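Local coordinates for protein amidohydrolase 2 (Bifidobacterium longum subsp. infantis, PDB 6UVZ) that is probably a hydrolase, a TIM-barrel member of the metallo-dependent hydrolase superfamily, with its substrate not established, at residues F13-P18 and S218-V223; V214-N219 and S227-H232. All coordinates share one frame; numbering follows the deposited sequence.

Both contacts are buried and lie where the last barrel strand, 214-216, runs out into its loop. Interaction 1 joins that loop, 218-223, to the loop after the first strand, across the seam where the barrel closes. Interaction 2 is more local: it ties the end of the same strand and the start of its loop to helix 229-239. Ser-218 touches both partners; Asn-219 lies in both ranges but makes its contact in interaction 1. Each contact has one hydrogen bond to a backbone carbonyl. In interaction 1 the donor is a backbone N-H, with proline and tryptophan packing beside it. In interaction 2 it is a histidine side chain. Trp-220 and Phe-229 pack together between the two.

Interaction 1 of 2, residues F13-P18 and S218-V223; sequences FHIWDP and SNWPVV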
loop_
_atom_site.group_PDB
_atom_site.type_symbol
_atom_site.label_atom_id
_atom_site.label_comp_id
_atom_site.label_asym_id
_atom_site.label_seq_id
_atom_site.Cartn_x
_atom_site.Cartn_y
_atom_site.Cartn_z
ATOM N N PHE A 13 3.061 1.117 5.493
ATOM C CA PHE A 13 2.959 1.482 6.899
ATOM C C PHE A 13 2.704 2.979 6.997
ATOM O O PHE A 13 2.902 3.728 6.038
ATOM C CB PHE A 13 4.217 1.090 7.688
ATOM C CG PHE A 13 5.357 2.063 7.549
ATOM C CD1 PHE A 13 5.565 3.048 8.503
ATOM C CD2 PHE A 13 6.225 1.987 6.475
ATOM C CE1 PHE A 13 6.611 3.943 8.381
ATOM C CE2 PHE A 13 7.274 2.878 6.348
ATOM C CZ PHE A 13 7.467 3.857 7.303
ATOM N N HIS A 14 2.259 3.410 8.178
ATOM C CA HIS A 14 1.937 4.806 8.430
ATOM C C HIS A 14 2.606 5.276 9.713
ATOM O O HIS A 14 2.867 4.486 10.625
ATOM C CB HIS A 14 0.421 5.029 8.549
ATOM C CG HIS A 14 -0.368 4.495 7.395
ATOM N ND1 HIS A 14 -0.433 5.137 6.178
ATOM C CD2 HIS A 14 -1.138 3.388 7.279
ATOM C CE1 HIS A 14 -1.203 4.443 5.357
ATOM N NE2 HIS A 14 -1.644 3.378 6.002
ATOM N N ILE A 15 2.880 6.580 9.769
ATOM C CA ILE A 15 3.310 7.255 10.987
ATOM C C ILE A 15 2.617 8.610 11.038
ATOM O O ILE A 15 2.364 9.235 10.005
ATOM C CB ILE A 15 4.845 7.435 11.071
ATOM C CG1 ILE A 15 5.374 8.171 9.838
ATOM C CG2 ILE A 15 5.545 6.095 11.255
ATOM C CD1 ILE A 15 6.847 8.499 9.909
ATOM N N TRP A 16 2.302 9.061 12.251
ATOM C CA TRP A 16 1.682 10.368 12.417
ATOM C C TRP A 16 1.863 10.841 13.852
ATOM O O TRP A 16 2.202 10.063 14.748
ATOM C CB TRP A 16 0.193 10.345 12.045
ATOM C CG TRP A 16 -0.637 9.383 12.844
ATOM C CD1 TRP A 16 -1.021 9.515 14.148
ATOM C CD2 TRP A 16 -1.208 8.154 12.381
ATOM N NE1 TRP A 16 -1.783 8.438 14.528
ATOM C CE2 TRP A 16 -1.914 7.588 13.461
ATOM C CE3 TRP A 16 -1.184 7.474 11.159
ATOM C CZ2 TRP A 16 -2.591 6.375 13.356
ATOM C CZ3 TRP A 16 -1.858 6.270 11.058
ATOM C CH2 TRP A 16 -2.552 5.733 12.149
ATOM N N ASP A 17 1.631 12.134 14.047
ATOM C CA ASP A 17 1.673 12.763 15.366
ATOM C C ASP A 17 0.402 13.583 15.524
ATOM O O ASP A 17 0.234 14.598 14.817
ATOM C CB ASP A 17 2.917 13.635 15.520
ATOM C CG ASP A 17 3.089 14.170 16.930
ATOM O OD1 ASP A 17 2.327 13.757 17.828
ATOM O OD2 ASP A 17 3.992 15.008 17.139
ATOM N N PRO A 18 -0.513 13.195 16.420
ATOM C CA PRO A 18 -1.806 13.894 16.508
ATOM C C PRO A 18 -1.705 15.335 16.987
ATOM O O PRO A 18 -2.678 16.084 16.828
ATOM C CB PRO A 18 -2.601 13.035 17.499
ATOM C CG PRO A 18 -1.559 12.346 18.318
ATOM C CD PRO A 18 -0.413 12.088 17.385
ATOM N N SER A 218 1.935 -4.701 6.353
ATOM C CA SER A 218 1.482 -4.752 7.738
ATOM C C SER A 218 0.318 -3.817 8.025
ATOM O O SER A 218 -0.471 -4.098 8.933
ATOM C CB SER A 218 2.633 -4.410 8.692
ATOM O OG SER A 218 3.023 -3.055 8.550
ATOM N N ASN A 219 0.196 -2.717 7.278
ATOM C CA ASN A 219 -0.821 -1.692 7.525
ATOM C C ASN A 219 -0.709 -1.132 8.942
ATOM O O ASN A 219 -1.704 -0.722 9.544
ATOM C CB ASN A 219 -2.233 -2.226 7.260
ATOM C CG ASN A 219 -3.232 -1.123 6.975
ATOM O OD1 ASN A 219 -2.857 -0.007 6.615
ATOM N ND2 ASN A 219 -4.514 -1.431 7.131
ATOM N N TRP A 220 0.509 -1.116 9.475
ATOM C CA TRP A 220 0.743 -0.607 10.817
ATOM C C TRP A 220 0.632 0.917 10.824
ATOM O O TRP A 220 1.054 1.574 9.866
ATOM C CB TRP A 220 2.128 -1.047 11.298
ATOM C CG TRP A 220 2.462 -0.665 12.704
ATOM C CD1 TRP A 220 2.195 -1.381 13.833
ATOM C CD2 TRP A 220 3.138 0.523 13.132
ATOM N NE1 TRP A 220 2.659 -0.711 14.939
ATOM C CE2 TRP A 220 3.242 0.461 14.536
ATOM C CE3 TRP A 220 3.663 1.633 12.465
ATOM C CZ2 TRP A 220 3.848 1.466 15.284
ATOM C CZ3 TRP A 220 4.266 2.632 13.210
ATOM C CH2 TRP A 220 4.353 2.540 14.605
ATOM N N PRO A 221 0.068 1.517 11.887
ATOM C CA PRO A 221 -0.480 0.873 13.084
ATOM C C PRO A 221 -1.986 0.623 13.021
ATOM O O PRO A 221 -2.592 0.314 14.046
ATOM C CB PRO A 221 -0.155 1.882 14.181
ATOM C CG PRO A 221 -0.299 3.198 13.487
ATOM C CD PRO A 221 0.122 2.982 12.045
ATOM N N VAL A 222 -2.580 0.763 11.833
ATOM C CA VAL A 222 -4.010 0.525 11.687
ATOM C C VAL A 222 -4.361 -0.936 11.944
ATOM O O VAL A 222 -5.499 -1.241 12.323
ATOM C CB VAL A 222 -4.482 0.973 10.289
ATOM C CG1 VAL A 222 -6.000 0.927 10.186
ATOM C CG2 VAL A 222 -3.969 2.370 9.983
ATOM N N VAL A 223 -3.403 -1.849 11.767
ATOM C CA VAL A 223 -3.649 -3.264 12.018
ATOM C C VAL A 223 -3.969 -3.525 13.484
ATOM O O VAL A 223 -4.592 -4.540 13.811
ATOM C CB VAL A 223 -2.436 -4.099 11.553
ATOM C CG1 VAL A 223 -1.241 -3.874 12.470
ATOM C CG2 VAL A 223 -2.792 -5.578 11.466
#
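His-14 and Trp-220 bury the most surface here, 67 and 66 Å². They join two loops of the TIM barrel, the one after the first strand, 7-13, and the one after the last, 214-216. The contact therefore spans the seam where the barrel closes. The backbone N of His-14 donates to the carbonyl O of Trp-220 at 2.8 Å, with an N-H...O angle of 149°. The same oxygen lies 3.5 Å from CA of Phe-13, a CA-H...O contact. With CG anti to the backbone N (chi1 -176°), the indole of Trp-220 packs against the backbone of the first loop, its CZ3 3.5 Å from the carbonyl O of His-14. CG2 of Ile-15 meets the edge of this indole, also at CZ3. Pro-221 follows through a cis peptide, and its CB lies over the centre of one face of the Trp-220 indole. Its ring also reaches the first loop. CD is 3.4 Å from the carbonyl O of His-14, while CG meets the tip of Trp-16 at CH2. CG2 of Val-222 touches Trp-16 at the ring edge. NE1 of Trp-16 is bonded to the carbonyl O of Leu-32. On the His-14 ring, ND1 is hydrogen-bonded to the carbonyl O of Val-58. Asn-219 turns its ND2 to the carbonyl O of Gly-193 and to OD1 of Asp-194. Its OD1 sits in the plane of the His-14 ring, at the edge. From there it is 3.6 Å to His-14 NE2, and the amide and ring planes are 66° apart.

Interaction 2 of 2, residues V214-N219 and S227-H232; sequences VLYSSN and STFATH
The last strand of the TIM barrel, 214-216, and the loop that begins after it meet the first turn of helix 229-239. His-232 and Phe-229 reach across from the helix. His-232 makes the hydrogen bond of the contact: its NE2 donates to the carbonyl O of Ser-217 at 2.8 Å. The N-H...O angle is 154°. The donor lies in the carbonyl plane, while the oxygen is 17° out of the imidazole plane. The bond gives the buried carbonyl just past the strand a side-chain partner. The backbone N of His-232 is bonded in turn to the carbonyl O of Thr-228, within the first helical turn. With CG anti to the backbone N (chi1 -163°), the side chain of Phe-229 leaves the helix toward Tyr-216 and Ser-218. Its ring meets both. CE1 is 3.4 Å from OH of Tyr-216, which lies in the plane of the phenyl ring, and 3.5 Å from CB of Ser-218. The side chains of Tyr-216 and Phe-229 cross at about a right angle. Both hydroxyls have their polar partners elsewhere: Tyr-216 OH is bonded to OH of Tyr-45, and Ser-218 OG to OD1 of Asp-10. Phe-229 also packs edge-to-face with the rings of Tyr-45 and Phe-48, and touches Leu-41 and Glu-44 of helix 38-47. On the strand side, Tyr-216 is bonded through its backbone to Ser-11 of strand 7-13, and Leu-215 to Ile-189 of strand 187-191. Phe-229 thus touches both helix 38-47 and the end of a strand that runs between the first and seventh strands of the barrel.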
loop_
_atom_site.group_PDB
_atom_site.type_symbol
_atom_site.label_atom_id
_atom_site.label_comp_id
_atom_site.label_asym_id
_atom_site.label_seq_id
_atom_site.Cartn_x
_atom_site.Cartn_y
_atom_site.Cartn_z
ATOM N N VAL A 214 2.895 -10.273 -5.380
ATOM C CA VAL A 214 2.216 -10.189 -4.092
ATOM C C VAL A 214 3.191 -9.601 -3.081
ATOM O O VAL A 214 4.304 -10.111 -2.917
ATOM C CB VAL A 214 1.705 -11.565 -3.621
ATOM C CG1 VAL A 214 1.149 -11.468 -2.215
ATOM C CG2 VAL A 214 0.642 -12.091 -4.573
ATOM N N LEU A 215 2.773 -8.534 -2.406
ATOM C CA LEU A 215 3.629 -7.788 -1.495
ATOM C C LEU A 215 3.189 -8.009 -0.054
ATOM O O LEU A 215 1.991 -8.024 0.243
ATOM C CB LEU A 215 3.590 -6.290 -1.813
ATOM C CG LEU A 215 3.810 -5.867 -3.266
ATOM C CD1 LEU A 215 3.446 -4.403 -3.451
ATOM C CD2 LEU A 215 5.246 -6.114 -3.682
ATOM N N TYR A 216 4.161 -8.172 0.841
ATOM C CA TYR A 216 3.866 -8.201 2.267
ATOM C C TYR A 216 3.561 -6.793 2.757
ATOM O O TYR A 216 4.314 -5.852 2.480
ATOM C CB TYR A 216 5.028 -8.786 3.068
ATOM C CG TYR A 216 4.965 -8.410 4.532
ATOM C CD1 TYR A 216 4.043 -9.006 5.384
ATOM C CD2 TYR A 216 5.813 -7.444 5.059
ATOM C CE1 TYR A 216 3.974 -8.656 6.721
ATOM C CE2 TYR A 216 5.750 -7.087 6.394
ATOM C CZ TYR A 216 4.831 -7.697 7.220
ATOM O OH TYR A 216 4.769 -7.343 8.548
ATOM N N SER A 217 2.466 -6.655 3.498
ATOM C CA SER A 217 2.035 -5.369 4.024
ATOM C C SER A 217 1.504 -5.563 5.435
ATOM O O SER A 217 0.716 -6.480 5.683
ATOM C CB SER A 217 0.961 -4.742 3.129
ATOM O OG SER A 217 0.289 -3.693 3.800
ATOM N N SER A 218 1.935 -4.701 6.353
ATOM C CA SER A 218 1.482 -4.752 7.738
ATOM C C SER A 218 0.318 -3.817 8.025
ATOM O O SER A 218 -0.471 -4.098 8.933
ATOM C CB SER A 218 2.633 -4.410 8.692
ATOM O OG SER A 218 3.023 -3.055 8.550
ATOM N N ASN A 219 0.196 -2.717 7.278
ATOM C CA ASN A 219 -0.821 -1.692 7.525
ATOM C C ASN A 219 -0.709 -1.132 8.942
ATOM O O ASN A 219 -1.704 -0.722 9.544
ATOM C CB ASN A 219 -2.233 -2.226 7.260
ATOM C CG ASN A 219 -3.232 -1.123 6.975
ATOM O OD1 ASN A 219 -2.857 -0.007 6.615
ATOM N ND2 ASN A 219 -4.514 -1.431 7.131
ATOM N N SER A 227 -7.294 -6.010 14.857
ATOM C CA SER A 227 -6.441 -7.192 14.940
ATOM C C SER A 227 -5.207 -6.836 15.769
ATOM O O SER A 227 -5.274 -5.964 16.642
ATOM C CB SER A 227 -6.114 -7.689 13.517
ATOM O OG SER A 227 -5.256 -8.816 13.553
ATOM N N THR A 228 -4.091 -7.508 15.496
ATOM C CA THR A 228 -2.821 -7.211 16.140
ATOM C C THR A 228 -1.706 -7.468 15.138
ATOM O O THR A 228 -1.816 -8.352 14.284
ATOM C CB THR A 228 -2.607 -8.056 17.405
ATOM O OG1 THR A 228 -3.744 -7.929 18.268
ATOM C CG2 THR A 228 -1.365 -7.597 18.156
ATOM N N PHE A 229 -0.641 -6.668 15.235
ATOM C CA PHE A 229 0.531 -6.887 14.394
ATOM C C PHE A 229 1.057 -8.308 14.561
ATOM O O PHE A 229 1.339 -8.999 13.575
ATOM C CB PHE A 229 1.615 -5.862 14.731
ATOM C CG PHE A 229 2.688 -5.735 13.681
ATOM C CD1 PHE A 229 2.596 -6.417 12.479
ATOM C CD2 PHE A 229 3.792 -4.929 13.903
ATOM C CE1 PHE A 229 3.583 -6.302 11.521
ATOM C CE2 PHE A 229 4.782 -4.808 12.946
ATOM C CZ PHE A 229 4.676 -5.494 11.755
ATOM N N ALA A 230 1.185 -8.765 15.810
ATOM C CA ALA A 230 1.633 -10.132 16.055
ATOM C C ALA A 230 0.677 -11.145 15.438
ATOM O O ALA A 230 1.112 -12.143 14.851
ATOM C CB ALA A 230 1.781 -10.375 17.557
ATOM N N THR A 231 -0.630 -10.902 15.554
ATOM C CA THR A 231 -1.605 -11.803 14.949
ATOM C C THR A 231 -1.521 -11.764 13.428
ATOM O O THR A 231 -1.584 -12.810 12.769
ATOM C CB THR A 231 -3.016 -11.441 15.414
ATOM O OG1 THR A 231 -3.050 -11.390 16.846
ATOM C CG2 THR A 231 -4.018 -12.475 14.927
ATOM N N HIS A 232 -1.373 -10.568 12.852
ATOM C CA HIS A 232 -1.293 -10.455 11.398
ATOM C C HIS A 232 0.028 -10.995 10.869
ATOM O O HIS A 232 0.053 -11.714 9.863
ATOM C CB HIS A 232 -1.482 -9.001 10.969
ATOM C CG HIS A 232 -1.171 -8.757 9.526
ATOM N ND1 HIS A 232 -1.946 -9.255 8.501
ATOM C CD2 HIS A 232 -0.160 -8.075 8.935
ATOM C CE1 HIS A 232 -1.431 -8.887 7.342
ATOM N NE2 HIS A 232 -0.347 -8.170 7.577
#